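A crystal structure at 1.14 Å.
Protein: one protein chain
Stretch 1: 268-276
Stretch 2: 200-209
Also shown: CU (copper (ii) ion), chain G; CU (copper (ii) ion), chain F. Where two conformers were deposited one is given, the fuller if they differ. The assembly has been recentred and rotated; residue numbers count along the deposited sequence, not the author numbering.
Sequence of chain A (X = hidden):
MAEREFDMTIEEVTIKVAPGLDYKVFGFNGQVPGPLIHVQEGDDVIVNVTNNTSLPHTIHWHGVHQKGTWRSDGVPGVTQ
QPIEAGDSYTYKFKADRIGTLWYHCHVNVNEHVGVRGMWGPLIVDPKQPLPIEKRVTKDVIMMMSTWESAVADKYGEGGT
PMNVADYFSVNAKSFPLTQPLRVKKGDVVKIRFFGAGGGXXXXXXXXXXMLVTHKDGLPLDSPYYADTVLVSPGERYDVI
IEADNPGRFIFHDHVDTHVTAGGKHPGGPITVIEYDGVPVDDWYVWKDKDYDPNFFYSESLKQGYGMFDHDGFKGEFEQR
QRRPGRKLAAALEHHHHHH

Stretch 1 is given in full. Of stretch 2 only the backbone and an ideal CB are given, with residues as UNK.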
# COMPACT_ATOMS: atom_id res chain seq x y z
N GLY A 268 18.99 5.72 2.63
CA GLY A 268 17.71 5.12 2.91
C GLY A 268 17.79 3.74 3.49
O GLY A 268 18.84 3.32 4.04
N PRO A 269 16.71 2.97 3.48
CA PRO A 269 16.67 1.64 4.14
C PRO A 269 17.27 0.61 3.22
O PRO A 269 16.57 -0.07 2.45
CB PRO A 269 15.16 1.42 4.41
CG PRO A 269 14.49 2.69 4.01
CD PRO A 269 15.36 3.33 2.94
N ILE A 270 18.60 0.53 3.29
CA ILE A 270 19.37 -0.41 2.49
C ILE A 270 20.31 -1.21 3.40
O ILE A 270 21.03 -0.57 4.18
CB ILE A 270 20.23 0.33 1.44
CG1 ILE A 270 19.42 1.23 0.52
CG2 ILE A 270 21.09 -0.69 0.67
CD1 ILE A 270 20.25 2.12 -0.39
N THR A 271 20.34 -2.52 3.26
CA THR A 271 21.38 -3.33 3.84
C THR A 271 21.90 -4.26 2.74
O THR A 271 21.45 -4.16 1.58
CB THR A 271 20.89 -4.08 5.09
OG1 THR A 271 22.01 -4.83 5.63
CG2 THR A 271 19.76 -5.04 4.78
N VAL A 272 22.87 -5.10 3.09
CA VAL A 272 23.39 -6.11 2.15
C VAL A 272 23.41 -7.42 2.92
O VAL A 272 23.91 -7.47 4.07
CB VAL A 272 24.81 -5.76 1.71
CG1 VAL A 272 25.39 -6.80 0.76
CG2 VAL A 272 24.84 -4.39 1.07
N ILE A 273 22.84 -8.47 2.31
CA ILE A 273 23.02 -9.84 2.82
C ILE A 273 24.41 -10.23 2.37
O ILE A 273 24.63 -10.48 1.16
CB ILE A 273 21.95 -10.77 2.26
CG1 ILE A 273 20.53 -10.22 2.64
CG2 ILE A 273 22.20 -12.16 2.78
CD1 ILE A 273 19.44 -10.86 1.81
N GLU A 274 25.34 -10.27 3.32
CA GLU A 274 26.75 -10.59 3.05
C GLU A 274 26.99 -12.01 3.49
O GLU A 274 26.89 -12.32 4.69
CB GLU A 274 27.65 -9.69 3.89
CG GLU A 274 27.72 -8.21 3.43
CD GLU A 274 28.67 -7.44 4.30
OE1 GLU A 274 29.17 -7.96 5.34
OE2 GLU A 274 28.91 -6.26 3.98
N TYR A 275 27.34 -12.89 2.55
CA TYR A 275 27.69 -14.25 2.97
C TYR A 275 29.17 -14.34 3.35
O TYR A 275 30.06 -13.79 2.65
CB TYR A 275 27.43 -15.28 1.89
CG TYR A 275 25.97 -15.70 1.65
CD1 TYR A 275 25.03 -14.80 1.09
CD2 TYR A 275 25.59 -16.99 1.92
CE1 TYR A 275 23.73 -15.25 0.87
CE2 TYR A 275 24.33 -17.45 1.67
CZ TYR A 275 23.38 -16.57 1.15
OH TYR A 275 22.13 -17.05 0.88
N ASP A 276 29.40 -15.02 4.45
CA ASP A 276 30.77 -15.09 5.02
C ASP A 276 31.79 -15.59 4.02
O ASP A 276 32.94 -15.17 4.08
CB ASP A 276 30.72 -16.05 6.19
CG ASP A 276 30.11 -15.49 7.50
OD1 ASP A 276 29.99 -14.25 7.61
OD2 ASP A 276 29.81 -16.28 8.41
N UNK A 200 5.30 4.03 3.68
CA UNK A 200 5.15 2.67 3.14
C UNK A 200 6.49 2.23 2.56
O UNK A 200 7.16 3.04 1.99
CB UNK A 200 4.05 2.61 2.08
N UNK A 201 6.84 0.96 2.76
CA UNK A 201 8.19 0.49 2.43
C UNK A 201 8.05 -0.85 1.69
O UNK A 201 7.41 -1.79 2.20
CB UNK A 201 9.05 0.34 3.68
N UNK A 202 8.61 -0.93 0.50
CA UNK A 202 8.46 -2.14 -0.33
C UNK A 202 9.77 -2.91 -0.21
O UNK A 202 10.73 -2.66 -0.90
CB UNK A 202 8.14 -1.80 -1.79
N UNK A 203 9.87 -3.82 0.74
CA UNK A 203 11.18 -4.41 1.10
C UNK A 203 11.50 -5.57 0.15
O UNK A 203 10.77 -6.57 0.08
CB UNK A 203 11.18 -4.90 2.55
N UNK A 204 12.59 -5.41 -0.58
CA UNK A 204 12.99 -6.37 -1.63
C UNK A 204 14.35 -7.01 -1.31
O UNK A 204 15.34 -6.27 -1.13
CB UNK A 204 13.05 -5.67 -2.99
N UNK A 205 14.37 -8.32 -1.30
CA UNK A 205 15.63 -9.06 -1.09
C UNK A 205 16.21 -9.50 -2.44
O UNK A 205 15.63 -10.34 -3.13
CB UNK A 205 15.40 -10.28 -0.19
N UNK A 206 17.39 -9.02 -2.82
CA UNK A 206 18.06 -9.60 -3.98
C UNK A 206 18.52 -11.03 -3.63
O UNK A 206 18.79 -11.35 -2.46
CB UNK A 206 19.24 -8.73 -4.41
N UNK A 207 18.62 -11.83 -4.68
CA UNK A 207 19.26 -13.15 -4.54
C UNK A 207 18.41 -14.23 -3.95
O UNK A 207 18.86 -15.40 -3.85
CB UNK A 207 20.52 -13.02 -3.68
N UNK A 208 17.21 -13.89 -3.42
CA UNK A 208 16.42 -14.80 -2.58
C UNK A 208 14.96 -14.42 -2.68
O UNK A 208 14.59 -13.27 -2.80
CB UNK A 208 16.89 -14.76 -1.12
N UNK A 209 14.09 -15.43 -2.57
CA UNK A 209 12.70 -15.18 -2.22
C UNK A 209 12.53 -15.27 -0.71
O UNK A 209 13.28 -15.93 -0.01
CB UNK A 209 11.77 -16.17 -2.93
CU CU G . 16.03 -7.01 -7.20
CU CU F . 17.58 -3.60 -5.75

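Position 200 lies in an extended backbone (phi/psi -108/141°) beyond the reach of stretch 1, so the visible atoms hardly restrict it; it is Ile200.

At position 201 the strand begins and CA-to-CB points toward stretch 1, where the ring of Pro269 is the nearest feature. The ideal CB has nothing of stretch 1 within 5.5 Å, which leaves room for a medium or large side chain. The residue is His201, whose chi1 of -62° (m) brings ND1 to 4.4 Å from Pro269 CG, a loose approach; ND1 is hydrogen-bonded elsewhere in the structure.

Position 202 is out of reach and could hold many residues; it is Ala202. Position 203 points sideways, so a long side chain, flexible or aromatic, would be needed to meet stretch 1. Met203, with all three chi angles in m, does so: its CE ends 4.5 Å from Pro269 O.

Position 204 is also out of reach of stretch 1, but a copper ion lies nearby, which suggests a ligand long enough to span more than 5 Å from CB, such as histidine or glutamate. It is His204, whose NE2 binds the chain G copper at 1.8 Å.

At position 205 CB points sideways, and its ideal position is 4.5 Å from Ile273 CD1, a loose contact that sets no clear limit on size. The backbone also starts a type II turn here, ending at 208, and a short polar group could brace it. Ser205 does this: its OG donates to the carbonyl O of position 208 at 3.0 Å.

Position 206 again points sideways, with the second copper within range of a long ligand. His206 supplies it, NE2 binding the chain F copper at 1.9 Å, while its carbonyl O lies 4.3 Å from Ile273 CD1.

Position 207 has phi/psi of 80/-9°, and positive phi favours glycine, although asparagine can adopt such angles. It is Gly207.

Position 208 faces stretch 1 most productively. CA-to-CB points toward Ile273 and the hydroxyl of Tyr275, so a long polar side chain such as histidine, glutamine or glutamate could reach the hydroxyl. His208, at chi1 -56° (m), places NE2 2.7 Å from Tyr275 OH in a nearly linear hydrogen bond. The rings meet rim to rim, their planes at 11°, an arrangement that brings the two polar atoms together. On the other nitrogen, ND1 donates to His206 O at 2.8 Å, and ND1 also lies 4.1 Å from Ile273 CD1.

Position 209 is out of reach; Asp209 uses its carboxylate elsewhere in the structure.

Stretch 2 (200-209) IHAMHSHGHD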
# COMPACT_ATOMS: atom_id res chain seq x y z
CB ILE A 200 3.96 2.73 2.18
CG1 ILE A 200 2.68 3.19 2.90
CG2 ILE A 200 3.73 1.43 1.50
CD1 ILE A 200 1.44 3.05 2.03
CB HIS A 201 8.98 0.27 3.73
CG HIS A 201 9.14 1.54 4.51
ND1 HIS A 201 10.15 2.43 4.27
CD2 HIS A 201 8.37 2.08 5.49
CE1 HIS A 201 10.00 3.49 5.09
NE2 HIS A 201 8.93 3.27 5.84
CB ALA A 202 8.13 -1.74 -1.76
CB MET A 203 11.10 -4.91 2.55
CG MET A 203 10.79 -3.77 3.53
SD MET A 203 11.90 -2.34 3.44
CE MET A 203 13.51 -3.02 3.86
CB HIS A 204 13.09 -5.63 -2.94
CG HIS A 204 13.69 -6.40 -4.07
ND1 HIS A 204 13.30 -7.71 -4.41
CD2 HIS A 204 14.66 -6.08 -4.94
CE1 HIS A 204 14.06 -8.11 -5.47
NE2 HIS A 204 14.89 -7.13 -5.79
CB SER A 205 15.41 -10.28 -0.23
OG SER A 205 14.34 -11.09 -0.71
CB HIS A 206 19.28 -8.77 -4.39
CG HIS A 206 18.97 -7.41 -4.97
ND1 HIS A 206 19.75 -6.92 -6.01
CD2 HIS A 206 18.04 -6.48 -4.75
CE1 HIS A 206 19.29 -5.67 -6.35
NE2 HIS A 206 18.23 -5.41 -5.59
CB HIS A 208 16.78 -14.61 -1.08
CG HIS A 208 18.25 -14.78 -0.76
ND1 HIS A 208 19.16 -13.78 -1.06
CD2 HIS A 208 18.96 -15.82 -0.23
CE1 HIS A 208 20.37 -14.22 -0.72
NE2 HIS A 208 20.27 -15.43 -0.20
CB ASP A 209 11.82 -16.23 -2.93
CG ASP A 209 11.81 -15.96 -4.42
OD1 ASP A 209 11.56 -14.79 -4.81
OD2 ASP A 209 12.04 -16.90 -5.18
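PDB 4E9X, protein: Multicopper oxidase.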